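Local structure of 3-dehydroquinate dehydratase (Geobacillus kaustophilus, 2YR1) at residues A[1-5]-A[16-20]; A[20-25]-A[225-229]; A[69-73]-A[113-117]; A[103-107]-A[130-134]. The protein probably catalyses the cis-dehydration of 3-dehydroquinate to 3-dehydroshikimate, the third step of the chorismate pathway that leads to the aromatic amino acids. All blocks are in the same frame, centred on the assembly; numbering follows the deposited sequence.

Interaction 1 of 4, residues A[1-5]-A[16-20]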
# COMPACT_ATOMS: atom_id res chain seq x y z
N MET A 1 -8.60 11.80 12.29
CA MET A 1 -7.62 10.87 11.68
C MET A 1 -7.97 9.42 11.99
O MET A 1 -7.20 8.51 11.67
CB MET A 1 -6.21 11.16 12.18
CG MET A 1 -5.92 12.62 12.53
SD MET A 1 -4.19 12.96 12.07
CE MET A 1 -4.43 14.27 10.85
N ASN A 2 -9.11 9.19 12.64
CA ASN A 2 -9.54 7.82 12.93
C ASN A 2 -9.89 7.23 11.59
O ASN A 2 -10.17 7.98 10.66
CB ASN A 2 -10.80 7.80 13.81
CG ASN A 2 -10.48 7.83 15.30
OD1 ASN A 2 -9.32 7.92 15.71
ND2 ASN A 2 -11.52 7.75 16.11
N ILE A 3 -9.87 5.90 11.48
CA ILE A 3 -10.22 5.25 10.23
C ILE A 3 -11.62 5.67 9.75
O ILE A 3 -11.81 6.06 8.59
CB ILE A 3 -10.15 3.69 10.38
CG1 ILE A 3 -8.70 3.25 10.52
CG2 ILE A 3 -10.81 3.01 9.17
CD1 ILE A 3 -8.51 1.82 11.06
N SER A 4 -12.60 5.58 10.65
CA SER A 4 -13.98 5.95 10.32
C SER A 4 -14.43 7.19 11.10
O SER A 4 -13.90 7.48 12.17
CB SER A 4 -14.95 4.80 10.67
OG SER A 4 -14.52 3.57 10.13
N PRO A 5 -15.41 7.94 10.58
CA PRO A 5 -15.90 9.14 11.29
C PRO A 5 -16.47 8.90 12.69
O PRO A 5 -16.41 9.80 13.54
CB PRO A 5 -16.92 9.73 10.32
CG PRO A 5 -17.34 8.54 9.48
CD PRO A 5 -16.01 7.85 9.25
N GLY A 16 -13.18 1.02 13.47
CA GLY A 16 -13.26 2.35 12.88
C GLY A 16 -12.43 3.37 13.64
O GLY A 16 -12.43 4.54 13.30
N GLY A 17 -11.70 2.92 14.66
CA GLY A 17 -10.88 3.84 15.43
C GLY A 17 -9.51 4.08 14.81
O GLY A 17 -9.36 4.30 13.61
N THR A 18 -8.51 4.02 15.67
CA THR A 18 -7.12 4.22 15.28
C THR A 18 -6.54 2.92 14.74
O THR A 18 -5.74 2.93 13.81
CB THR A 18 -6.28 4.62 16.50
OG1 THR A 18 -6.86 5.75 17.14
CG2 THR A 18 -4.85 4.95 16.06
N GLU A 19 -6.94 1.81 15.34
CA GLU A 19 -6.43 0.50 14.96
C GLU A 19 -7.24 -0.26 13.93
O GLU A 19 -8.46 -0.40 14.04
CB GLU A 19 -6.32 -0.40 16.20
CG GLU A 19 -5.66 0.24 17.38
CD GLU A 19 -4.32 0.82 17.02
OE1 GLU A 19 -3.43 0.04 16.59
OE2 GLU A 19 -4.16 2.05 17.16
N PRO A 20 -6.57 -0.76 12.88
CA PRO A 20 -7.41 -1.50 11.94
C PRO A 20 -7.77 -2.86 12.60
O PRO A 20 -7.01 -3.38 13.41
CB PRO A 20 -6.53 -1.63 10.68
CG PRO A 20 -5.14 -1.23 11.10
CD PRO A 20 -5.32 -0.29 12.27
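I3 is the main side chain of this contact. Its CA-CB bond points toward residues 16-20, and chi1 m with chi2 t stretches the chain out over the turn. I3 CD1 reaches 3.6 Å from P20 CA and 4.0 Å from P20 CB, and lies 3.7 Å from E19 O. The backbone holds I3 in this place. I3 N donates to G17 O at 2.7 Å, and S4 N donates to G16 O at 2.9 Å. Both bonds are nearly straight. S4 takes chi1 m, and its OG lies so close to G16 that a CB there would collide with it. G16 also has a phi of 105°, which is strained for any residue with a CB. N2, also m at chi1, sits at the exposed edge. N2 OD1 is 3.6 Å from T18 OG1, too far for more than a loose contact. The paired loops flank the two-stranded hairpin of 8-10 and 13-15, which, as in other type I dehydroquinases, covers the N-terminal end of the barrel. I3 O accepts a hydrogen bond from R196 on helix 182-198. I3 also packs on A225, beside strand 226-228, and P20 leads straight into strand 21-26.

Interaction 2 of 4, residues A[20-25]-A[225-229]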
# COMPACT_ATOMS: atom_id res chain seq x y z
N PRO A 20 -6.57 -0.76 12.88
CA PRO A 20 -7.41 -1.50 11.94
C PRO A 20 -7.77 -2.86 12.60
O PRO A 20 -7.01 -3.38 13.41
CB PRO A 20 -6.53 -1.63 10.68
CG PRO A 20 -5.14 -1.23 11.10
CD PRO A 20 -5.32 -0.29 12.27
N CYS A 21 -8.95 -3.40 12.31
CA CYS A 21 -9.31 -4.70 12.89
C CYS A 21 -9.05 -5.83 11.91
O CYS A 21 -9.27 -5.69 10.71
CB CYS A 21 -10.79 -4.73 13.28
SG CYS A 21 -11.13 -3.63 14.63
N ILE A 22 -8.57 -6.95 12.44
CA ILE A 22 -8.30 -8.12 11.62
C ILE A 22 -9.39 -9.15 11.84
O ILE A 22 -9.61 -9.61 12.98
CB ILE A 22 -6.95 -8.78 11.98
CG1 ILE A 22 -5.80 -7.79 11.79
CG2 ILE A 22 -6.75 -9.99 11.12
CD1 ILE A 22 -4.43 -8.33 12.18
N CYS A 23 -10.07 -9.53 10.77
CA CYS A 23 -11.11 -10.56 10.85
C CYS A 23 -10.61 -11.87 10.21
O CYS A 23 -10.06 -11.86 9.11
CB CYS A 23 -12.37 -10.10 10.10
SG CYS A 23 -13.71 -11.34 10.17
N ALA A 24 -10.82 -13.00 10.90
CA ALA A 24 -10.38 -14.29 10.36
C ALA A 24 -11.57 -15.21 10.14
O ALA A 24 -12.39 -15.41 11.03
CB ALA A 24 -9.37 -14.93 11.33
N PRO A 25 -11.68 -15.81 8.94
CA PRO A 25 -12.81 -16.70 8.67
C PRO A 25 -12.62 -18.12 9.19
O PRO A 25 -11.51 -18.62 9.30
CB PRO A 25 -12.87 -16.70 7.16
CG PRO A 25 -11.40 -16.75 6.82
CD PRO A 25 -10.84 -15.68 7.74
N ALA A 225 -12.04 -0.20 7.60
CA ALA A 225 -11.90 -0.52 9.02
C ALA A 225 -11.57 -1.94 9.39
O ALA A 225 -11.12 -2.19 10.52
CB ALA A 225 -13.15 -0.09 9.75
N VAL A 226 -11.80 -2.86 8.47
CA VAL A 226 -11.56 -4.27 8.75
C VAL A 226 -10.82 -4.92 7.59
O VAL A 226 -11.09 -4.60 6.45
CB VAL A 226 -12.88 -5.03 8.89
CG1 VAL A 226 -12.59 -6.49 9.21
CG2 VAL A 226 -13.75 -4.39 9.95
N THR A 227 -9.87 -5.80 7.89
CA THR A 227 -9.15 -6.53 6.83
C THR A 227 -9.27 -8.02 7.18
O THR A 227 -9.18 -8.40 8.35
CB THR A 227 -7.65 -6.12 6.73
OG1 THR A 227 -7.04 -6.81 5.63
CG2 THR A 227 -6.90 -6.50 8.02
N PHE A 228 -9.52 -8.85 6.17
CA PHE A 228 -9.66 -10.28 6.37
C PHE A 228 -8.34 -11.02 6.12
O PHE A 228 -7.75 -10.90 5.05
CB PHE A 228 -10.76 -10.85 5.47
CG PHE A 228 -12.16 -10.43 5.84
CD1 PHE A 228 -13.24 -11.25 5.55
CD2 PHE A 228 -12.41 -9.21 6.47
CE1 PHE A 228 -14.55 -10.88 5.89
CE2 PHE A 228 -13.72 -8.82 6.81
CZ PHE A 228 -14.78 -9.65 6.52
N ALA A 229 -7.90 -11.79 7.12
CA ALA A 229 -6.65 -12.55 7.02
C ALA A 229 -6.88 -14.03 7.30
O ALA A 229 -7.95 -14.42 7.79
CB ALA A 229 -5.64 -12.00 8.00
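C23 lies at the apolar centre of this contact. It belongs to strand 21-26, the first strand of the TIM barrel, which runs parallel to the last strand, 226-228. The short segments cross at -34°. C23 CB touches V226 CG1 at 3.7 Å and F228 CD2 at 3.7 Å. C23 SG sits 4.2 Å from the centroid of the F228 ring and 12° off its normal, a sulfur-aromatic contact over the ring face. C21 shares this face of the sheet and, with V226, packs on I15 of the small hairpin. I22 and T227 point to the other face. There I22 CG2 meets A229 CB at 3.9 Å, and I22 and A229 both pack against helix 242-256. Four backbone hydrogen bonds join the strands. C21 N donates to A225 O (3.1 Å), T227 N to C21 O (2.9 Å), C23 N to T227 O (2.8 Å) and A229 N to C23 O (2.9 Å). T227 OG1 bonds to R216 O. At the polar edge F228 touches E50 and Q239, and P25 touches E50, S235 and Q239. E50, S235 and Q239 are predicted to bind 3-dehydroquinate; F228 and P25 lie beside them. The ladder stops at P25, whose nitrogen has no hydrogen to give; instead P25 CD lies 3.2 Å from A229 O.

Interaction 3 of 4, residues A[69-73]-A[113-117]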
# COMPACT_ATOMS: atom_id res chain seq x y z
N ALA A 69 -23.23 -22.82 16.63
CA ALA A 69 -23.16 -21.39 16.93
C ALA A 69 -22.83 -21.17 18.39
O ALA A 69 -21.97 -20.36 18.74
CB ALA A 69 -24.49 -20.74 16.60
N ASN A 70 -23.53 -21.92 19.23
CA ASN A 70 -23.33 -21.84 20.66
C ASN A 70 -21.95 -22.38 21.01
O ASN A 70 -21.30 -21.89 21.93
CB ASN A 70 -24.41 -22.66 21.36
CG ASN A 70 -24.63 -22.25 22.79
OD1 ASN A 70 -23.73 -22.37 23.63
ND2 ASN A 70 -25.83 -21.77 23.09
N GLY A 71 -21.50 -23.38 20.26
CA GLY A 71 -20.20 -23.96 20.52
C GLY A 71 -19.05 -23.01 20.20
O GLY A 71 -18.15 -22.81 21.02
N LEU A 72 -19.07 -22.44 19.01
CA LEU A 72 -18.02 -21.51 18.59
C LEU A 72 -18.01 -20.30 19.50
O LEU A 72 -16.94 -19.78 19.84
CB LEU A 72 -18.23 -21.10 17.13
CG LEU A 72 -19.66 -20.81 16.67
CD1 LEU A 72 -20.00 -19.35 16.93
CD2 LEU A 72 -19.78 -21.12 15.20
N ARG A 73 -19.19 -19.86 19.92
CA ARG A 73 -19.29 -18.73 20.82
C ARG A 73 -18.53 -19.09 22.08
O ARG A 73 -17.94 -18.23 22.73
CB ARG A 73 -20.76 -18.45 21.16
CG ARG A 73 -20.97 -17.66 22.45
CD ARG A 73 -20.22 -16.32 22.45
NE ARG A 73 -20.89 -15.30 21.65
CZ ARG A 73 -20.26 -14.31 21.02
NH1 ARG A 73 -18.93 -14.22 21.09
NH2 ARG A 73 -20.95 -13.42 20.33
N GLY A 113 -28.21 -15.28 20.56
CA GLY A 113 -27.22 -14.45 21.24
C GLY A 113 -25.80 -14.98 21.14
O GLY A 113 -24.93 -14.57 21.91
N ALA A 114 -25.57 -15.89 20.20
CA ALA A 114 -24.23 -16.48 20.02
C ALA A 114 -23.34 -15.65 19.09
O ALA A 114 -22.12 -15.82 19.10
CB ALA A 114 -24.36 -17.90 19.48
N ILE A 115 -23.95 -14.78 18.29
CA ILE A 115 -23.21 -13.94 17.35
C ILE A 115 -23.33 -12.45 17.71
O ILE A 115 -24.17 -12.06 18.54
CB ILE A 115 -23.72 -14.18 15.92
CG1 ILE A 115 -25.14 -13.65 15.77
CG2 ILE A 115 -23.69 -15.67 15.61
CD1 ILE A 115 -25.70 -13.78 14.36
N ASP A 116 -22.49 -11.61 17.09
CA ASP A 116 -22.44 -10.17 17.36
C ASP A 116 -22.71 -9.32 16.12
O ASP A 116 -23.25 -8.20 16.20
CB ASP A 116 -21.07 -9.80 17.92
CG ASP A 116 -20.67 -10.68 19.10
OD1 ASP A 116 -21.27 -10.54 20.18
OD2 ASP A 116 -19.75 -11.51 18.94
N LEU A 117 -22.32 -9.85 14.97
CA LEU A 117 -22.52 -9.18 13.70
C LEU A 117 -23.15 -10.18 12.75
O LEU A 117 -22.96 -11.39 12.88
CB LEU A 117 -21.20 -8.74 13.07
CG LEU A 117 -20.02 -7.91 13.62
CD1 LEU A 117 -20.26 -6.43 13.45
CD2 LEU A 117 -19.73 -8.30 15.03
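A salt bridge between R73 and D116 dominates this contact. R73 NH2 donates to D116 OD2 at 2.6 Å in an almost straight hydrogen bond. D116 has further partners: OD1 forms a salt bridge with R11, and OD2 accepts from the backbone nitrogen of I81. The acid therefore ties helix 62-75, the hairpin region and strand 81-84 together. R73 reaches it with a bent side chain, p at both chi2 and chi3. This lays the guanidinium across the backbone of residues 113-116. A114 O sits over one face of the group, 2.9 Å from both R73 NE and R73 NH2, but the angles are too poor for hydrogen bonds. Beside the arginine the packing is tight and small. A114 CB lies 4.0 Å from A69 CB and 4.0 Å from R73 CB, so the alanine fits against one turn of the helix. G113, with a positive phi of 74°, ends helix 99-112 and turns the chain inward. A69 and I115 both pack on I109 of that helix. The loop then enters strand 117-121, where L117 pairs with strand 81-84. The contact joins helix 62-75, which follows strand 48-52, to the loop entering strand 117-121; strand 81-84 lies between those two strands.

Interaction 4 of 4, residues A[103-107]-A[130-134]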
# COMPACT_ATOMS: atom_id res chain seq x y z
N ARG A 103 -33.12 -16.19 6.33
CA ARG A 103 -33.57 -15.12 7.21
C ARG A 103 -34.14 -15.65 8.50
O ARG A 103 -33.97 -15.05 9.57
CB ARG A 103 -34.61 -14.25 6.48
CG ARG A 103 -33.97 -13.38 5.41
CD ARG A 103 -34.95 -12.42 4.76
NE ARG A 103 -35.94 -13.11 3.94
CZ ARG A 103 -36.81 -12.48 3.16
NH1 ARG A 103 -36.81 -11.16 3.09
NH2 ARG A 103 -37.69 -13.17 2.45
N ARG A 104 -34.81 -16.79 8.42
CA ARG A 104 -35.39 -17.42 9.59
C ARG A 104 -34.24 -17.94 10.43
O ARG A 104 -34.24 -17.80 11.66
CB ARG A 104 -36.32 -18.56 9.15
CG ARG A 104 -37.68 -18.53 9.80
CD ARG A 104 -38.68 -19.35 9.00
NE ARG A 104 -38.22 -20.72 8.77
CZ ARG A 104 -38.09 -21.28 7.57
NH1 ARG A 104 -38.38 -20.58 6.48
NH2 ARG A 104 -37.66 -22.53 7.45
N LEU A 105 -33.24 -18.52 9.77
CA LEU A 105 -32.07 -19.04 10.46
C LEU A 105 -31.30 -17.87 11.05
O LEU A 105 -30.79 -17.96 12.17
CB LEU A 105 -31.17 -19.81 9.49
CG LEU A 105 -30.34 -20.97 10.04
CD1 LEU A 105 -29.37 -21.43 8.94
CD2 LEU A 105 -29.58 -20.56 11.28
N ILE A 106 -31.21 -16.78 10.30
CA ILE A 106 -30.49 -15.61 10.80
C ILE A 106 -31.19 -15.11 12.06
O ILE A 106 -30.56 -14.80 13.06
CB ILE A 106 -30.44 -14.48 9.74
CG1 ILE A 106 -29.58 -14.91 8.55
CG2 ILE A 106 -29.86 -13.22 10.36
CD1 ILE A 106 -29.62 -13.93 7.38
N GLU A 107 -32.52 -15.05 12.02
CA GLU A 107 -33.26 -14.59 13.19
C GLU A 107 -33.02 -15.53 14.35
O GLU A 107 -32.66 -15.10 15.46
CB GLU A 107 -34.76 -14.51 12.89
CG GLU A 107 -35.53 -13.77 13.97
CD GLU A 107 -37.00 -13.65 13.65
OE1 GLU A 107 -37.72 -14.65 13.85
OE2 GLU A 107 -37.41 -12.56 13.17
N ASP A 130 -36.29 -6.44 6.61
CA ASP A 130 -36.62 -7.66 7.34
C ASP A 130 -35.45 -8.05 8.24
O ASP A 130 -35.60 -8.15 9.46
CB ASP A 130 -36.90 -8.80 6.35
CG ASP A 130 -37.77 -9.89 6.95
OD1 ASP A 130 -37.53 -10.27 8.11
OD2 ASP A 130 -38.68 -10.36 6.24
N VAL A 131 -34.28 -8.27 7.65
CA VAL A 131 -33.12 -8.63 8.46
C VAL A 131 -32.70 -7.47 9.35
O VAL A 131 -32.22 -7.67 10.47
CB VAL A 131 -31.94 -9.05 7.56
CG1 VAL A 131 -30.65 -9.02 8.36
CG2 VAL A 131 -32.18 -10.45 7.02
N ARG A 132 -32.91 -6.25 8.87
CA ARG A 132 -32.58 -5.06 9.63
C ARG A 132 -33.22 -5.09 11.02
O ARG A 132 -32.54 -4.97 12.04
CB ARG A 132 -33.05 -3.81 8.87
CG ARG A 132 -32.41 -2.49 9.29
CD ARG A 132 -31.77 -2.57 10.65
NE ARG A 132 -30.36 -2.25 10.59
CZ ARG A 132 -29.47 -2.55 11.53
NH1 ARG A 132 -29.84 -3.20 12.62
NH2 ARG A 132 -28.21 -2.16 11.39
N ARG A 133 -34.54 -5.24 11.08
CA ARG A 133 -35.18 -5.24 12.38
C ARG A 133 -34.87 -6.50 13.16
O ARG A 133 -34.74 -6.47 14.38
CB ARG A 133 -36.69 -5.00 12.22
CG ARG A 133 -36.97 -3.53 11.83
CD ARG A 133 -35.87 -2.62 12.45
NE ARG A 133 -35.90 -1.23 12.00
CZ ARG A 133 -34.84 -0.42 12.02
NH1 ARG A 133 -33.67 -0.87 12.46
NH2 ARG A 133 -34.95 0.84 11.61
N MET A 134 -34.69 -7.58 12.43
CA MET A 134 -34.36 -8.85 13.03
C MET A 134 -33.07 -8.69 13.83
O MET A 134 -32.95 -9.20 14.95
CB MET A 134 -34.17 -9.85 11.89
CG MET A 134 -33.95 -11.28 12.29
SD MET A 134 -33.35 -12.14 10.82
CE MET A 134 -34.85 -12.17 9.79
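M134 loses the most surface here, followed by R103. M134 points from helix 127-137 toward helix 99-112 with chi1 and chi2 both t, so its thioether crosses the gap. M134 CE comes within 3.0 Å of R103 O, a very close approach. M134 SD lies 3.3 Å from E107 N and 3.7 Å from I106 CG2. E107 N is already bonded to R103 O at 2.8 Å within its own helix, so the methionine rests against a satisfied turn. M134 CG also touches E107 CB at 3.4 Å. The carboxylate of E107 is engaged elsewhere, in a salt bridge with R111. R103 covers the other end of the contact. Its CB is 3.9 Å from M134 CE, and its CG is 3.8 Å from V131 CG2. The guanidinium then passes D130, with R103 NH1 3.7 Å from D130 OD2. This salt bridge is long, and the oxygen lies over the face of the group, so only the charges attract. V131 fills the inner side, where V131 CG2 also meets I106 CD1 at 4.3 Å. V131, I106 and R103 all touch Y120 of strand 117-121, which links the two helices in the chain. The axes of the two short helical segments approach to 10.2 Å and lie 11° from parallel. This is the packing of successive outer helices in a TIM barrel.

Overall arrangement
Interaction 1 comes first along the chain, and interaction 2 follows in series, sharing P20. Their centres are 13 Å apart, and I3, S4 and G16 of the first touch A225 of the second. Interaction 2 joins strands 21-26 and 226-228, closing the barrel; interactions 3 and 4 are nested within the stretch between those strands. Interactions 3 and 4, with centres 15 Å apart, alternate along the chain but do not touch; interaction 4 uses helix 99-112 and interaction 3 the loop that leaves it. Interactions 1 and 4 are farthest apart, 29 Å between centres. The four contacts cover the N-terminal region, the barrel wall and the outer helix layer of one TIM-barrel subunit.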